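Local coordinates for reticulocyte-binding protein 2a (Plasmodium vivax, PDB 4Z8N) that probably binds a receptor on red blood cells, reticulocytes among them, during parasite invasion, through the helical erythrocyte-binding domain that makes up this fragment, at residues E152-L155 against E156-E160; N258-A261 against T262-F265. All coordinates share one frame; numbering follows the deposited sequence.

Contact 1. Residues E152-L155 against E156-E160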
# COMPACT_ATOMS: atom_id res chain seq x y z
N GLU A 152 17.98 -15.71 -15.54
CA GLU A 152 18.04 -14.74 -16.62
C GLU A 152 16.66 -14.54 -17.25
O GLU A 152 16.29 -13.42 -17.63
CB GLU A 152 19.05 -15.16 -17.68
CG GLU A 152 19.23 -14.15 -18.80
CD GLU A 152 20.26 -14.57 -19.83
OE1 GLU A 152 20.08 -15.64 -20.44
OE2 GLU A 152 21.24 -13.82 -20.03
N ILE A 153 15.90 -15.63 -17.37
CA ILE A 153 14.54 -15.56 -17.92
C ILE A 153 13.64 -14.69 -17.05
O ILE A 153 12.98 -13.77 -17.54
CB ILE A 153 13.92 -16.96 -18.05
CG1 ILE A 153 14.65 -17.77 -19.11
CG2 ILE A 153 12.44 -16.85 -18.39
CD1 ILE A 153 14.63 -17.13 -20.48
N MET A 154 13.61 -15.00 -15.75
CA MET A 154 12.76 -14.28 -14.81
C MET A 154 13.16 -12.82 -14.69
O MET A 154 12.30 -11.95 -14.55
CB MET A 154 12.80 -14.96 -13.44
CG MET A 154 12.16 -16.34 -13.41
SD MET A 154 10.45 -16.32 -13.97
CE MET A 154 9.75 -15.10 -12.86
N LEU A 155 14.46 -12.56 -14.73
CA LEU A 155 14.96 -11.19 -14.64
C LEU A 155 14.47 -10.38 -15.84
O LEU A 155 14.07 -9.23 -15.70
CB LEU A 155 16.49 -11.16 -14.58
CG LEU A 155 17.13 -9.78 -14.37
CD1 LEU A 155 16.64 -9.16 -13.07
CD2 LEU A 155 18.65 -9.87 -14.39
N GLU A 156 14.48 -11.01 -17.01
CA GLU A 156 14.00 -10.37 -18.23
C GLU A 156 12.51 -10.07 -18.12
O GLU A 156 12.03 -9.03 -18.58
CB GLU A 156 14.29 -11.24 -19.45
CG GLU A 156 13.87 -10.62 -20.77
CD GLU A 156 14.61 -9.32 -21.06
OE1 GLU A 156 15.81 -9.23 -20.72
OE2 GLU A 156 13.99 -8.40 -21.63
N ILE A 157 11.77 -11.00 -17.52
CA ILE A 157 10.35 -10.80 -17.28
C ILE A 157 10.12 -9.64 -16.32
O ILE A 157 9.27 -8.78 -16.58
CB ILE A 157 9.69 -12.07 -16.72
CG1 ILE A 157 9.78 -13.21 -17.75
CG2 ILE A 157 8.24 -11.80 -16.35
CD1 ILE A 157 9.15 -14.50 -17.29
N TYR A 158 10.88 -9.60 -15.24
CA TYR A 158 10.76 -8.54 -14.24
C TYR A 158 11.13 -7.18 -14.81
O TYR A 158 10.45 -6.18 -14.57
CB TYR A 158 11.63 -8.84 -13.02
CG TYR A 158 11.14 -9.99 -12.17
CD1 TYR A 158 9.84 -10.45 -12.28
CD2 TYR A 158 11.98 -10.61 -11.25
CE1 TYR A 158 9.39 -11.50 -11.51
CE2 TYR A 158 11.54 -11.66 -10.47
CZ TYR A 158 10.24 -12.10 -10.60
OH TYR A 158 9.79 -13.14 -9.83
N VAL A 159 12.24 -7.14 -15.55
CA VAL A 159 12.72 -5.90 -16.15
C VAL A 159 11.67 -5.30 -17.09
O VAL A 159 11.38 -4.10 -17.02
CB VAL A 159 14.04 -6.14 -16.93
CG1 VAL A 159 14.31 -5.02 -17.92
CG2 VAL A 159 15.21 -6.28 -15.96
N GLU A 160 11.09 -6.12 -17.95
CA GLU A 160 10.08 -5.65 -18.90
C GLU A 160 8.83 -5.13 -18.18
O GLU A 160 8.20 -4.18 -18.62
CB GLU A 160 9.71 -6.77 -19.88
CG GLU A 160 8.75 -6.35 -20.98
CD GLU A 160 9.35 -5.34 -21.96
OE1 GLU A 160 10.59 -5.23 -22.02
OE2 GLU A 160 8.57 -4.66 -22.66
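Met154 lays its terminal methyl against the phenol end of Tyr158, one helical turn ahead, with CE 3.6 Å from OH and 3.8 Å from CZ. The thioether gets there by folding: its chain bends at both chi2 (-57°) and chi3 (-56°), which turns CE toward the hydroxyl end of the ring while SD rests against CD1 of Ile157 at 4.0 Å. One methionine thus serves two neighbours, three and four residues on. At the other end of the same ring the backbone takes over, since Met154 O lies over one face of Tyr158, 3.3 Å from CG and offset toward the rim. That oxygen also accepts the amide hydrogen of Tyr158, N to O 2.8 Å, in an i to i+4 bond.

The same spacing recurs among the branched residues. Ile157 reaches back with CD1 to within 4.2 Å of CG2 of Ile153. CG2 of Val159 lies 3.2 Å from Leu155 O, and the side chains themselves meet more loosely, Leu155 CG to Val159 CG2 at 4.3 Å.

The helix is amphipathic only in part: Glu152 and Glu156 are exposed, but so is Ile153, while Met154, Leu155, Tyr158 and Val159 are buried. Leu155 and Val159 pack on helix 199-237, Met154 meets Tyr36 and Tyr37 of helix 26-37, and Tyr158 touches Ser256 and Ala257 of helix 246-297, its ring stacked on Tyr260.

Contact 2. Residues N258-A261 against T262-F265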
# COMPACT_ATOMS: atom_id res chain seq x y z
N ASN A 258 11.97 -10.91 -4.57
CA ASN A 258 11.66 -9.96 -3.51
C ASN A 258 11.59 -8.52 -4.02
O ASN A 258 10.74 -7.74 -3.59
CB ASN A 258 12.69 -10.07 -2.38
CG ASN A 258 12.36 -9.17 -1.21
OD1 ASN A 258 11.43 -9.43 -0.45
ND2 ASN A 258 13.14 -8.10 -1.05
N PHE A 259 12.49 -8.17 -4.93
CA PHE A 259 12.48 -6.84 -5.54
C PHE A 259 11.21 -6.61 -6.35
O PHE A 259 10.60 -5.54 -6.29
CB PHE A 259 13.71 -6.65 -6.43
CG PHE A 259 14.98 -6.39 -5.66
CD1 PHE A 259 14.95 -5.65 -4.49
CD2 PHE A 259 16.19 -6.87 -6.12
CE1 PHE A 259 16.12 -5.41 -3.78
CE2 PHE A 259 17.36 -6.64 -5.41
CZ PHE A 259 17.32 -5.90 -4.24
N TYR A 260 10.79 -7.62 -7.12
CA TYR A 260 9.59 -7.47 -7.93
C TYR A 260 8.33 -7.51 -7.08
O TYR A 260 7.38 -6.78 -7.34
CB TYR A 260 9.52 -8.56 -9.01
CG TYR A 260 8.24 -8.49 -9.81
CD1 TYR A 260 7.99 -7.43 -10.67
CD2 TYR A 260 7.27 -9.48 -9.68
CE1 TYR A 260 6.81 -7.36 -11.39
CE2 TYR A 260 6.09 -9.43 -10.40
CZ TYR A 260 5.86 -8.36 -11.26
OH TYR A 260 4.69 -8.29 -11.97
N ALA A 261 8.32 -8.37 -6.07
CA ALA A 261 7.17 -8.47 -5.17
C ALA A 261 6.93 -7.15 -4.45
O ALA A 261 5.79 -6.73 -4.26
CB ALA A 261 7.37 -9.59 -4.16
N THR A 262 8.02 -6.49 -4.06
CA THR A 262 7.95 -5.18 -3.42
C THR A 262 7.38 -4.14 -4.38
O THR A 262 6.52 -3.34 -4.00
CB THR A 262 9.35 -4.73 -2.94
OG1 THR A 262 9.82 -5.63 -1.94
CG2 THR A 262 9.29 -3.32 -2.36
N TYR A 263 7.87 -4.16 -5.61
CA TYR A 263 7.38 -3.28 -6.66
C TYR A 263 5.89 -3.51 -6.93
O TYR A 263 5.10 -2.56 -6.95
CB TYR A 263 8.19 -3.49 -7.94
CG TYR A 263 7.61 -2.84 -9.18
CD1 TYR A 263 7.87 -1.50 -9.46
CD2 TYR A 263 6.82 -3.56 -10.06
CE1 TYR A 263 7.35 -0.90 -10.59
CE2 TYR A 263 6.30 -2.96 -11.19
CZ TYR A 263 6.56 -1.64 -11.45
OH TYR A 263 6.04 -1.05 -12.58
N LYS A 264 5.52 -4.77 -7.11
CA LYS A 264 4.14 -5.12 -7.46
C LYS A 264 3.16 -4.82 -6.33
O LYS A 264 2.06 -4.33 -6.57
CB LYS A 264 4.07 -6.60 -7.84
CG LYS A 264 2.68 -7.08 -8.22
CD LYS A 264 2.69 -8.57 -8.53
CE LYS A 264 1.30 -9.09 -8.84
NZ LYS A 264 1.33 -10.56 -9.11
N PHE A 265 3.57 -5.12 -5.10
CA PHE A 265 2.73 -4.92 -3.93
C PHE A 265 2.30 -3.45 -3.79
O PHE A 265 1.15 -3.16 -3.47
CB PHE A 265 3.48 -5.38 -2.67
CG PHE A 265 2.65 -5.36 -1.41
CD1 PHE A 265 1.63 -6.28 -1.22
CD2 PHE A 265 2.92 -4.44 -0.41
CE1 PHE A 265 0.88 -6.27 -0.06
CE2 PHE A 265 2.17 -4.43 0.76
CZ PHE A 265 1.15 -5.34 0.93
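Tyr260 is met by two residues of the following turn, Tyr263 and Lys264, both from the same side of its ring plane. Near the CD1-CE1 rim, its CE1 comes 4.0 Å from CD2 of Tyr263, the two rings slanting past each other. The aliphatic chain of Lys264 passes slantwise over the phenol: CB stands over the face, 4.2 Å above the plane and offset toward the rim, and CD lies 4.0 Å from CE2. Lys264 manages this by staying fully extended, with CG opposite the main-chain nitrogen (chi1 180°), so that methylenes rather than the amino group meet the ring.

Thr262 makes a different kind of contact. Its hydroxyl turns back along the helix and donates to Asn258 O, OG1 to O 2.8 Å, while its own amide reaches the same oxygen at 3.0 Å. The two donors approach from opposite faces of the carbonyl plane, so one acceptor is gripped twice by one residue. A chi1 of -63° sets OG1 beside the backbone nitrogen, where this return is possible.

Such i to i+4 hydroxyl-to-carbonyl bonds are a familiar feature of threonine within helices, and here the host is helix 246-297, the long closing helix of the erythrocyte-binding domain. Its regular bonding continues through Lys264 N to Tyr260 O, 2.7 Å apart.

Farther out, neighbouring helices cover these side chains. Phe259 packs on Asn231, Val232 and Leu235 of helix 199-237, and Tyr263 on Ile225 of that helix. Glu33 of helix 26-37 touches Tyr260 and forms a long, weak ion pair with Lys264 NZ, while Arg161 NH1 makes a weak hydrogen bond with Tyr260 OH.

In the fold
From the N terminus, the chain lays down helix 26-37 before reaching contact 1 on helix 149-162; it then runs through helices 168-194 and 199-237 to contact 2 on helix 246-297. Each contact joins consecutive turns of one helix and closes no loop. They follow in series, neither nesting nor crossing, yet their centres lie only about 13 Å apart. The stacked rings of Tyr158 and Tyr260 bring them together, with CE1 of the former 3.4 Å from CD2 of the latter. Helices 26-37 and 199-237 touch both contacts, so four helices meet here, a worked case of residues that touch along one helix also packing against other helices.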